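Local coordinates for nidogen-1 (Mus musculus, PDB 1GL4), which binds laminin, collagen IV and perlecan in basement membranes and probably helps link them, the part described here being an EGF-like domain joined to the G2 beta-barrel, at residues A[36-44]-A[126-134]; A[99-109]-A[258-269]. All blocks are in the same frame, centred on the assembly; numbering follows the deposited sequence.

Contact 1: residues A[36-44]-A[126-134]; sequences YTGNGRQCV and GFSITGGEF
The ring of Phe-127 reaches from helix 126-130 over the short beta hairpin 36-45 of the EGF-like domain, so that the G2 barrel and its EGF-like neighbour meet in a domain interface. With CG anti to the backbone N (chi1 -168°), the ring is directed at the hairpin: Phe-127 CE2 lies 3.8 Å from Val-44 CG2, CZ packs near Gln-42 CB, and the Thr-37 carbonyl oxygen stands at the ring edge, 3.5 Å from CE2. Gly-131 CA lies over one face, toward its rim. This glycine, with positive phi just after the helix, brings its CA within 3.6 Å of Asn-39 OD1, which is itself taken up in an Asx motif by the backbone N of Gln-42. Beyond this apolar patch the interface turns ionic. Arg-41 grips the Glu-133 carboxylate side-on in a nearly coplanar salt bridge, NE giving a fairly straight bond (160°) to the syn lone pair of OE1 at 3.2 Å and NH2 reaching OE2 at 3.1 Å. Were Glu-133 cut back to an alanine, the Arg-41 guanidinium would probably lose its mate and be freer to swing, and Gln-42 NE2 would lose this acceptor. Gln-42 OE1 is held separately by the backbone N of Ile-158, while its NE2 meets Glu-133 OE2 at 3.1 Å from above the carboxylate plane, on the face opposite Arg-41 NH2.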
# COMPACT_ATOMS: atom_id res chain seq x y z
N TYR A 36 8.91 -18.23 6.34
CA TYR A 36 7.71 -17.48 6.69
C TYR A 36 8.18 -16.22 7.40
O TYR A 36 9.24 -16.23 8.04
CB TYR A 36 6.79 -18.29 7.61
CG TYR A 36 6.03 -19.39 6.90
CD1 TYR A 36 6.68 -20.55 6.47
CD2 TYR A 36 4.67 -19.25 6.61
CE1 TYR A 36 5.99 -21.54 5.77
CE2 TYR A 36 3.98 -20.24 5.91
CZ TYR A 36 4.64 -21.38 5.49
OH TYR A 36 3.97 -22.35 4.79
N THR A 37 7.44 -15.12 7.28
CA THR A 37 7.82 -13.88 7.95
C THR A 37 6.66 -13.39 8.82
O THR A 37 5.50 -13.69 8.54
CB THR A 37 8.22 -12.77 6.95
OG1 THR A 37 7.11 -12.45 6.10
CG2 THR A 37 9.38 -13.24 6.09
N GLY A 38 6.99 -12.65 9.87
CA GLY A 38 5.97 -12.15 10.77
C GLY A 38 6.50 -12.08 12.20
O GLY A 38 7.70 -12.17 12.41
N ASN A 39 5.60 -11.95 13.17
CA ASN A 39 6.02 -11.85 14.57
C ASN A 39 5.67 -13.07 15.43
O ASN A 39 5.63 -12.96 16.65
CB ASN A 39 5.41 -10.60 15.20
CG ASN A 39 3.91 -10.72 15.41
OD1 ASN A 39 3.27 -11.64 14.89
ND2 ASN A 39 3.34 -9.79 16.16
N GLY A 40 5.42 -14.22 14.81
CA GLY A 40 5.10 -15.40 15.59
C GLY A 40 3.60 -15.61 15.78
O GLY A 40 3.11 -16.73 15.62
N ARG A 41 2.89 -14.54 16.13
CA ARG A 41 1.44 -14.61 16.31
C ARG A 41 0.76 -14.60 14.95
O ARG A 41 -0.33 -15.16 14.78
CB ARG A 41 0.95 -13.42 17.14
CG ARG A 41 1.24 -13.51 18.64
CD ARG A 41 0.89 -12.21 19.35
NE ARG A 41 -0.49 -11.81 19.08
CZ ARG A 41 -1.56 -12.37 19.63
NH1 ARG A 41 -1.43 -13.36 20.50
NH2 ARG A 41 -2.78 -11.94 19.30
N GLN A 42 1.42 -13.97 13.98
CA GLN A 42 0.92 -13.86 12.61
C GLN A 42 2.11 -14.11 11.68
O GLN A 42 3.17 -13.49 11.83
CB GLN A 42 0.36 -12.45 12.35
CG GLN A 42 -0.63 -11.92 13.40
CD GLN A 42 -2.00 -12.54 13.32
OE1 GLN A 42 -2.42 -13.01 12.26
NE2 GLN A 42 -2.73 -12.53 14.43
N CYS A 43 1.94 -15.02 10.72
CA CYS A 43 3.01 -15.34 9.78
C CYS A 43 2.47 -15.55 8.36
O CYS A 43 1.36 -16.04 8.19
CB CYS A 43 3.74 -16.63 10.21
SG CYS A 43 4.42 -16.63 11.90
N VAL A 44 3.26 -15.18 7.35
CA VAL A 44 2.88 -15.37 5.95
C VAL A 44 4.08 -15.93 5.19
O VAL A 44 5.23 -15.64 5.53
CB VAL A 44 2.42 -14.04 5.28
CG1 VAL A 44 1.16 -13.52 5.96
CG2 VAL A 44 3.53 -13.01 5.33
N GLY A 126 7.26 -3.32 8.37
CA GLY A 126 6.18 -3.23 9.34
C GLY A 126 5.54 -4.54 9.78
O GLY A 126 5.19 -4.70 10.96
N PHE A 127 5.35 -5.46 8.84
CA PHE A 127 4.72 -6.74 9.18
C PHE A 127 5.62 -7.60 10.07
O PHE A 127 5.14 -8.23 11.00
CB PHE A 127 4.35 -7.53 7.93
CG PHE A 127 3.46 -8.70 8.23
CD1 PHE A 127 2.13 -8.50 8.61
CD2 PHE A 127 3.96 -10.00 8.20
CE1 PHE A 127 1.32 -9.58 8.96
CE2 PHE A 127 3.16 -11.09 8.55
CZ PHE A 127 1.84 -10.88 8.93
N SER A 128 6.91 -7.62 9.77
CA SER A 128 7.84 -8.40 10.58
C SER A 128 7.84 -7.91 12.02
O SER A 128 7.87 -8.70 12.96
CB SER A 128 9.26 -8.32 10.00
OG SER A 128 9.38 -9.08 8.80
N ILE A 129 7.76 -6.59 12.20
CA ILE A 129 7.75 -6.00 13.55
C ILE A 129 6.43 -6.14 14.31
O ILE A 129 6.43 -6.48 15.50
CB ILE A 129 8.11 -4.50 13.49
CG1 ILE A 129 9.54 -4.32 12.97
CG2 ILE A 129 7.95 -3.86 14.87
CD1 ILE A 129 9.87 -2.88 12.60
N THR A 130 5.30 -5.89 13.65
CA THR A 130 3.99 -5.93 14.31
C THR A 130 3.06 -7.11 14.02
O THR A 130 2.07 -7.31 14.73
CB THR A 130 3.16 -4.68 13.97
OG1 THR A 130 2.70 -4.77 12.62
CG2 THR A 130 4.01 -3.41 14.12
N GLY A 131 3.34 -7.88 12.97
CA GLY A 131 2.47 -8.99 12.63
C GLY A 131 1.12 -8.48 12.14
O GLY A 131 0.13 -9.21 12.13
N GLY A 132 1.07 -7.21 11.74
CA GLY A 132 -0.18 -6.65 11.26
C GLY A 132 -1.19 -6.38 12.36
O GLY A 132 -2.39 -6.27 12.10
N GLU A 133 -0.71 -6.30 13.59
CA GLU A 133 -1.56 -6.01 14.74
C GLU A 133 -1.02 -4.72 15.35
O GLU A 133 -0.05 -4.74 16.10
CB GLU A 133 -1.47 -7.14 15.78
CG GLU A 133 -1.92 -8.51 15.27
CD GLU A 133 -1.59 -9.64 16.26
OE1 GLU A 133 -0.42 -9.78 16.65
OE2 GLU A 133 -2.51 -10.38 16.62
N PHE A 134 -1.63 -3.58 15.01
CA PHE A 134 -1.16 -2.30 15.54
C PHE A 134 -2.17 -1.18 15.31
O PHE A 134 -3.14 -1.34 14.57
CB PHE A 134 0.19 -1.92 14.90
CG PHE A 134 0.13 -1.63 13.41
CD1 PHE A 134 0.03 -0.32 12.94
CD2 PHE A 134 0.22 -2.67 12.48
CE1 PHE A 134 0.00 -0.05 11.57
CE2 PHE A 134 0.20 -2.41 11.11
CZ PHE A 134 0.09 -1.09 10.65
O HOH W 1 7.30 -9.56 6.73
O HOH W 2 4.83 -7.75 17.51

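Contact 2: residues A[99-109]-A[258-269]; sequences GYSLLPLAPIG and VLYNKEERILRY
Tyr-269 extends from strand 266-276 of the barrel wall toward the irregular segment 99-109, which leads into helix 107-115. From CB, which stands back from that segment, the ring runs out toward it, CG lying anti to the carbonyl carbon (chi1 -61°). One face of the ring takes Ala-106 CA in a CH-pi contact, 3.9 Å from the centroid. CD1 passes Gly-109 N; farther out, CE1 of Tyr-269 meets Ile-108 CB at 3.9 Å, while CE2 on the other flank faces the Leu-103 carbonyl oxygen. At the tip, Tyr-269 OH donates to Leu-102 O at 2.8 Å, from above the carbonyl plane. Leu-105 N bonds the same oxygen from the opposite face. Closer to Tyr-260, Leu-103 CD2 fits against the backbone of Leu-259 and Tyr-260 and against Leu-267 CD1. Tyr-260 uses its face and its edge separately: Gly-99 CA sits over the face, 3.6 Å from the centroid, and the edge points at the face of Tyr-100 in a T-shaped pair with planes at 77°. Its hydroxyl is bonded to Ile-94 O. The contact is thus mostly apolar, and the hydroxyls of the buried Tyr-269 and Tyr-260 both end on backbone carbonyls, which implies that the polar tips are satisfied without charge.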
# COMPACT_ATOMS: atom_id res chain seq x y z
N GLY A 99 -13.39 13.17 -3.71
CA GLY A 99 -12.43 12.36 -4.43
C GLY A 99 -11.17 13.05 -4.92
O GLY A 99 -10.06 12.56 -4.69
N TYR A 100 -11.31 14.18 -5.61
CA TYR A 100 -10.14 14.88 -6.10
C TYR A 100 -9.32 15.51 -4.98
O TYR A 100 -8.09 15.54 -5.05
CB TYR A 100 -10.55 15.93 -7.14
CG TYR A 100 -11.26 15.35 -8.34
CD1 TYR A 100 -12.65 15.31 -8.40
CD2 TYR A 100 -10.53 14.82 -9.41
CE1 TYR A 100 -13.31 14.75 -9.50
CE2 TYR A 100 -11.18 14.25 -10.51
CZ TYR A 100 -12.57 14.23 -10.55
OH TYR A 100 -13.21 13.69 -11.63
N SER A 101 -9.98 16.00 -3.94
CA SER A 101 -9.27 16.63 -2.83
C SER A 101 -8.50 15.66 -1.94
O SER A 101 -7.69 16.09 -1.12
CB SER A 101 -10.24 17.46 -1.98
OG SER A 101 -10.69 18.58 -2.72
N LEU A 102 -8.74 14.36 -2.08
CA LEU A 102 -8.03 13.36 -1.29
C LEU A 102 -6.81 12.81 -2.05
O LEU A 102 -6.01 12.04 -1.50
CB LEU A 102 -8.96 12.19 -0.93
CG LEU A 102 -10.20 12.50 -0.08
CD1 LEU A 102 -11.03 11.24 0.06
CD2 LEU A 102 -9.78 13.02 1.28
N LEU A 103 -6.66 13.22 -3.30
CA LEU A 103 -5.55 12.75 -4.14
C LEU A 103 -4.15 12.86 -3.55
O LEU A 103 -3.32 11.97 -3.75
CB LEU A 103 -5.59 13.45 -5.51
CG LEU A 103 -6.63 12.90 -6.49
CD1 LEU A 103 -6.66 13.76 -7.75
CD2 LEU A 103 -6.30 11.45 -6.84
N PRO A 104 -3.85 13.95 -2.82
CA PRO A 104 -2.50 14.07 -2.26
C PRO A 104 -2.23 13.13 -1.08
O PRO A 104 -1.08 12.93 -0.70
CB PRO A 104 -2.44 15.53 -1.80
CG PRO A 104 -3.49 16.22 -2.64
CD PRO A 104 -4.60 15.21 -2.67
N LEU A 105 -3.28 12.54 -0.52
CA LEU A 105 -3.16 11.68 0.65
C LEU A 105 -2.75 10.22 0.43
O LEU A 105 -3.34 9.31 1.02
CB LEU A 105 -4.46 11.72 1.45
CG LEU A 105 -4.99 13.14 1.72
CD1 LEU A 105 -6.33 13.07 2.44
CD2 LEU A 105 -3.98 13.91 2.54
N ALA A 106 -1.74 10.00 -0.40
CA ALA A 106 -1.25 8.66 -0.68
C ALA A 106 -0.90 7.87 0.59
O ALA A 106 -1.02 6.64 0.61
CB ALA A 106 -0.03 8.74 -1.59
N PRO A 107 -0.44 8.55 1.66
CA PRO A 107 -0.10 7.84 2.90
C PRO A 107 -1.26 7.04 3.51
O PRO A 107 -1.04 6.24 4.43
CB PRO A 107 0.37 8.97 3.82
CG PRO A 107 1.04 9.90 2.86
CD PRO A 107 0.04 9.94 1.72
N ILE A 108 -2.47 7.25 3.02
CA ILE A 108 -3.61 6.48 3.51
C ILE A 108 -3.32 5.03 3.15
O ILE A 108 -3.55 4.12 3.95
CB ILE A 108 -4.94 6.94 2.85
CG1 ILE A 108 -5.41 8.25 3.47
CG2 ILE A 108 -6.01 5.86 3.02
CD1 ILE A 108 -6.66 8.82 2.81
N GLY A 109 -2.80 4.82 1.95
CA GLY A 109 -2.45 3.48 1.51
C GLY A 109 -0.98 3.22 1.77
O GLY A 109 -0.56 2.07 1.89
N VAL A 258 -1.25 8.34 -8.01
CA VAL A 258 -2.52 8.56 -7.33
C VAL A 258 -3.55 8.86 -8.42
O VAL A 258 -3.23 9.51 -9.42
CB VAL A 258 -2.45 9.73 -6.31
CG1 VAL A 258 -1.37 9.46 -5.28
CG2 VAL A 258 -2.19 11.05 -7.02
N LEU A 259 -4.78 8.39 -8.24
CA LEU A 259 -5.81 8.62 -9.25
C LEU A 259 -7.22 8.51 -8.71
O LEU A 259 -7.50 7.68 -7.86
CB LEU A 259 -5.62 7.59 -10.39
CG LEU A 259 -6.68 7.44 -11.50
CD1 LEU A 259 -6.07 6.65 -12.65
CD2 LEU A 259 -7.91 6.71 -10.97
N TYR A 260 -8.12 9.36 -9.21
CA TYR A 260 -9.52 9.28 -8.80
C TYR A 260 -10.36 9.22 -10.06
O TYR A 260 -10.24 10.08 -10.94
CB TYR A 260 -9.96 10.49 -7.98
CG TYR A 260 -11.44 10.45 -7.66
CD1 TYR A 260 -11.97 9.48 -6.80
CD2 TYR A 260 -12.34 11.32 -8.30
CE1 TYR A 260 -13.35 9.37 -6.59
CE2 TYR A 260 -13.71 11.22 -8.10
CZ TYR A 260 -14.21 10.24 -7.24
OH TYR A 260 -15.57 10.14 -7.05
N ASN A 261 -11.19 8.19 -10.17
CA ASN A 261 -12.06 8.03 -11.32
C ASN A 261 -13.50 8.30 -10.93
O ASN A 261 -14.09 7.59 -10.10
CB ASN A 261 -11.92 6.62 -11.92
CG ASN A 261 -12.80 6.42 -13.13
OD1 ASN A 261 -14.00 6.14 -13.01
ND2 ASN A 261 -12.23 6.60 -14.31
N LYS A 262 -14.06 9.34 -11.53
CA LYS A 262 -15.43 9.77 -11.27
C LYS A 262 -16.47 8.73 -11.70
O LYS A 262 -17.47 8.53 -11.02
CB LYS A 262 -15.68 11.09 -12.00
CG LYS A 262 -17.05 11.69 -11.78
CD LYS A 262 -17.21 12.97 -12.59
CE LYS A 262 -18.55 13.64 -12.30
NZ LYS A 262 -19.72 12.77 -12.62
N GLU A 263 -16.22 8.07 -12.83
CA GLU A 263 -17.15 7.07 -13.35
C GLU A 263 -17.41 5.91 -12.40
O GLU A 263 -18.56 5.53 -12.19
CB GLU A 263 -16.65 6.53 -14.70
CG GLU A 263 -16.78 7.52 -15.85
CD GLU A 263 -16.04 8.82 -15.59
OE1 GLU A 263 -14.81 8.77 -15.34
OE2 GLU A 263 -16.68 9.89 -15.63
N GLU A 264 -16.35 5.33 -11.85
CA GLU A 264 -16.51 4.22 -10.92
C GLU A 264 -16.39 4.70 -9.47
O GLU A 264 -16.49 3.91 -8.54
CB GLU A 264 -15.47 3.12 -11.22
CG GLU A 264 -15.58 2.56 -12.64
CD GLU A 264 -14.79 1.27 -12.86
OE1 GLU A 264 -14.70 0.83 -14.02
OE2 GLU A 264 -14.28 0.68 -11.88
N ARG A 265 -16.20 6.00 -9.30
CA ARG A 265 -16.06 6.60 -7.98
C ARG A 265 -15.06 5.83 -7.14
O ARG A 265 -15.35 5.39 -6.03
CB ARG A 265 -17.41 6.63 -7.26
CG ARG A 265 -18.43 7.54 -7.91
CD ARG A 265 -19.70 7.59 -7.09
NE ARG A 265 -20.61 8.63 -7.57
CZ ARG A 265 -21.67 9.05 -6.89
NH1 ARG A 265 -21.96 8.52 -5.70
NH2 ARG A 265 -22.45 10.00 -7.39
N ILE A 266 -13.86 5.67 -7.69
CA ILE A 266 -12.83 4.92 -7.00
C ILE A 266 -11.54 5.71 -6.87
O ILE A 266 -11.10 6.37 -7.82
CB ILE A 266 -12.56 3.58 -7.72
CG1 ILE A 266 -11.42 2.83 -7.03
CG2 ILE A 266 -12.24 3.85 -9.19
CD1 ILE A 266 -11.25 1.41 -7.55
N LEU A 267 -10.94 5.66 -5.69
CA LEU A 267 -9.69 6.34 -5.39
C LEU A 267 -8.59 5.28 -5.39
O LEU A 267 -8.73 4.24 -4.73
CB LEU A 267 -9.81 7.01 -4.02
CG LEU A 267 -8.70 7.86 -3.42
CD1 LEU A 267 -8.44 9.11 -4.26
CD2 LEU A 267 -9.12 8.26 -2.00
N ARG A 268 -7.51 5.52 -6.12
CA ARG A 268 -6.40 4.57 -6.21
C ARG A 268 -5.04 5.15 -5.82
O ARG A 268 -4.69 6.28 -6.20
CB ARG A 268 -6.32 4.00 -7.64
CG ARG A 268 -7.57 3.25 -8.11
CD ARG A 268 -7.45 2.79 -9.56
NE ARG A 268 -8.59 1.99 -10.01
CZ ARG A 268 -8.85 0.76 -9.58
NH1 ARG A 268 -8.06 0.18 -8.68
NH2 ARG A 268 -9.91 0.10 -10.04
N TYR A 269 -4.28 4.38 -5.05
CA TYR A 269 -2.94 4.78 -4.59
C TYR A 269 -1.97 3.63 -4.85
O TYR A 269 -2.28 2.47 -4.54
CB TYR A 269 -2.93 5.07 -3.08
CG TYR A 269 -3.83 6.19 -2.60
CD1 TYR A 269 -4.67 6.00 -1.50
CD2 TYR A 269 -3.78 7.46 -3.18
CE1 TYR A 269 -5.43 7.04 -0.97
CE2 TYR A 269 -4.54 8.52 -2.65
CZ TYR A 269 -5.36 8.30 -1.55
OH TYR A 269 -6.09 9.32 -1.00

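Contact 2 belongs to the barrel core and contact 1 to a partly buried domain interface; their centres are 28 Å apart, on opposite sides of the chain's centre. The chemistry follows the place. Aromatic and aliphatic packing dominates 99-109 with 258-269, whereas 36-44 with 126-134 combines one buried ring with a salt bridge and bridging waters. Helix 107-115 relates them: its first part lies in contact 2, and its Met-115 touches Phe-134 of contact 1. Contact 2 also has two faces, since Arg-268, involved in perlecan binding and on the same strand as Tyr-269 but with its CB directed away from segment 99-109, meets another protein chain.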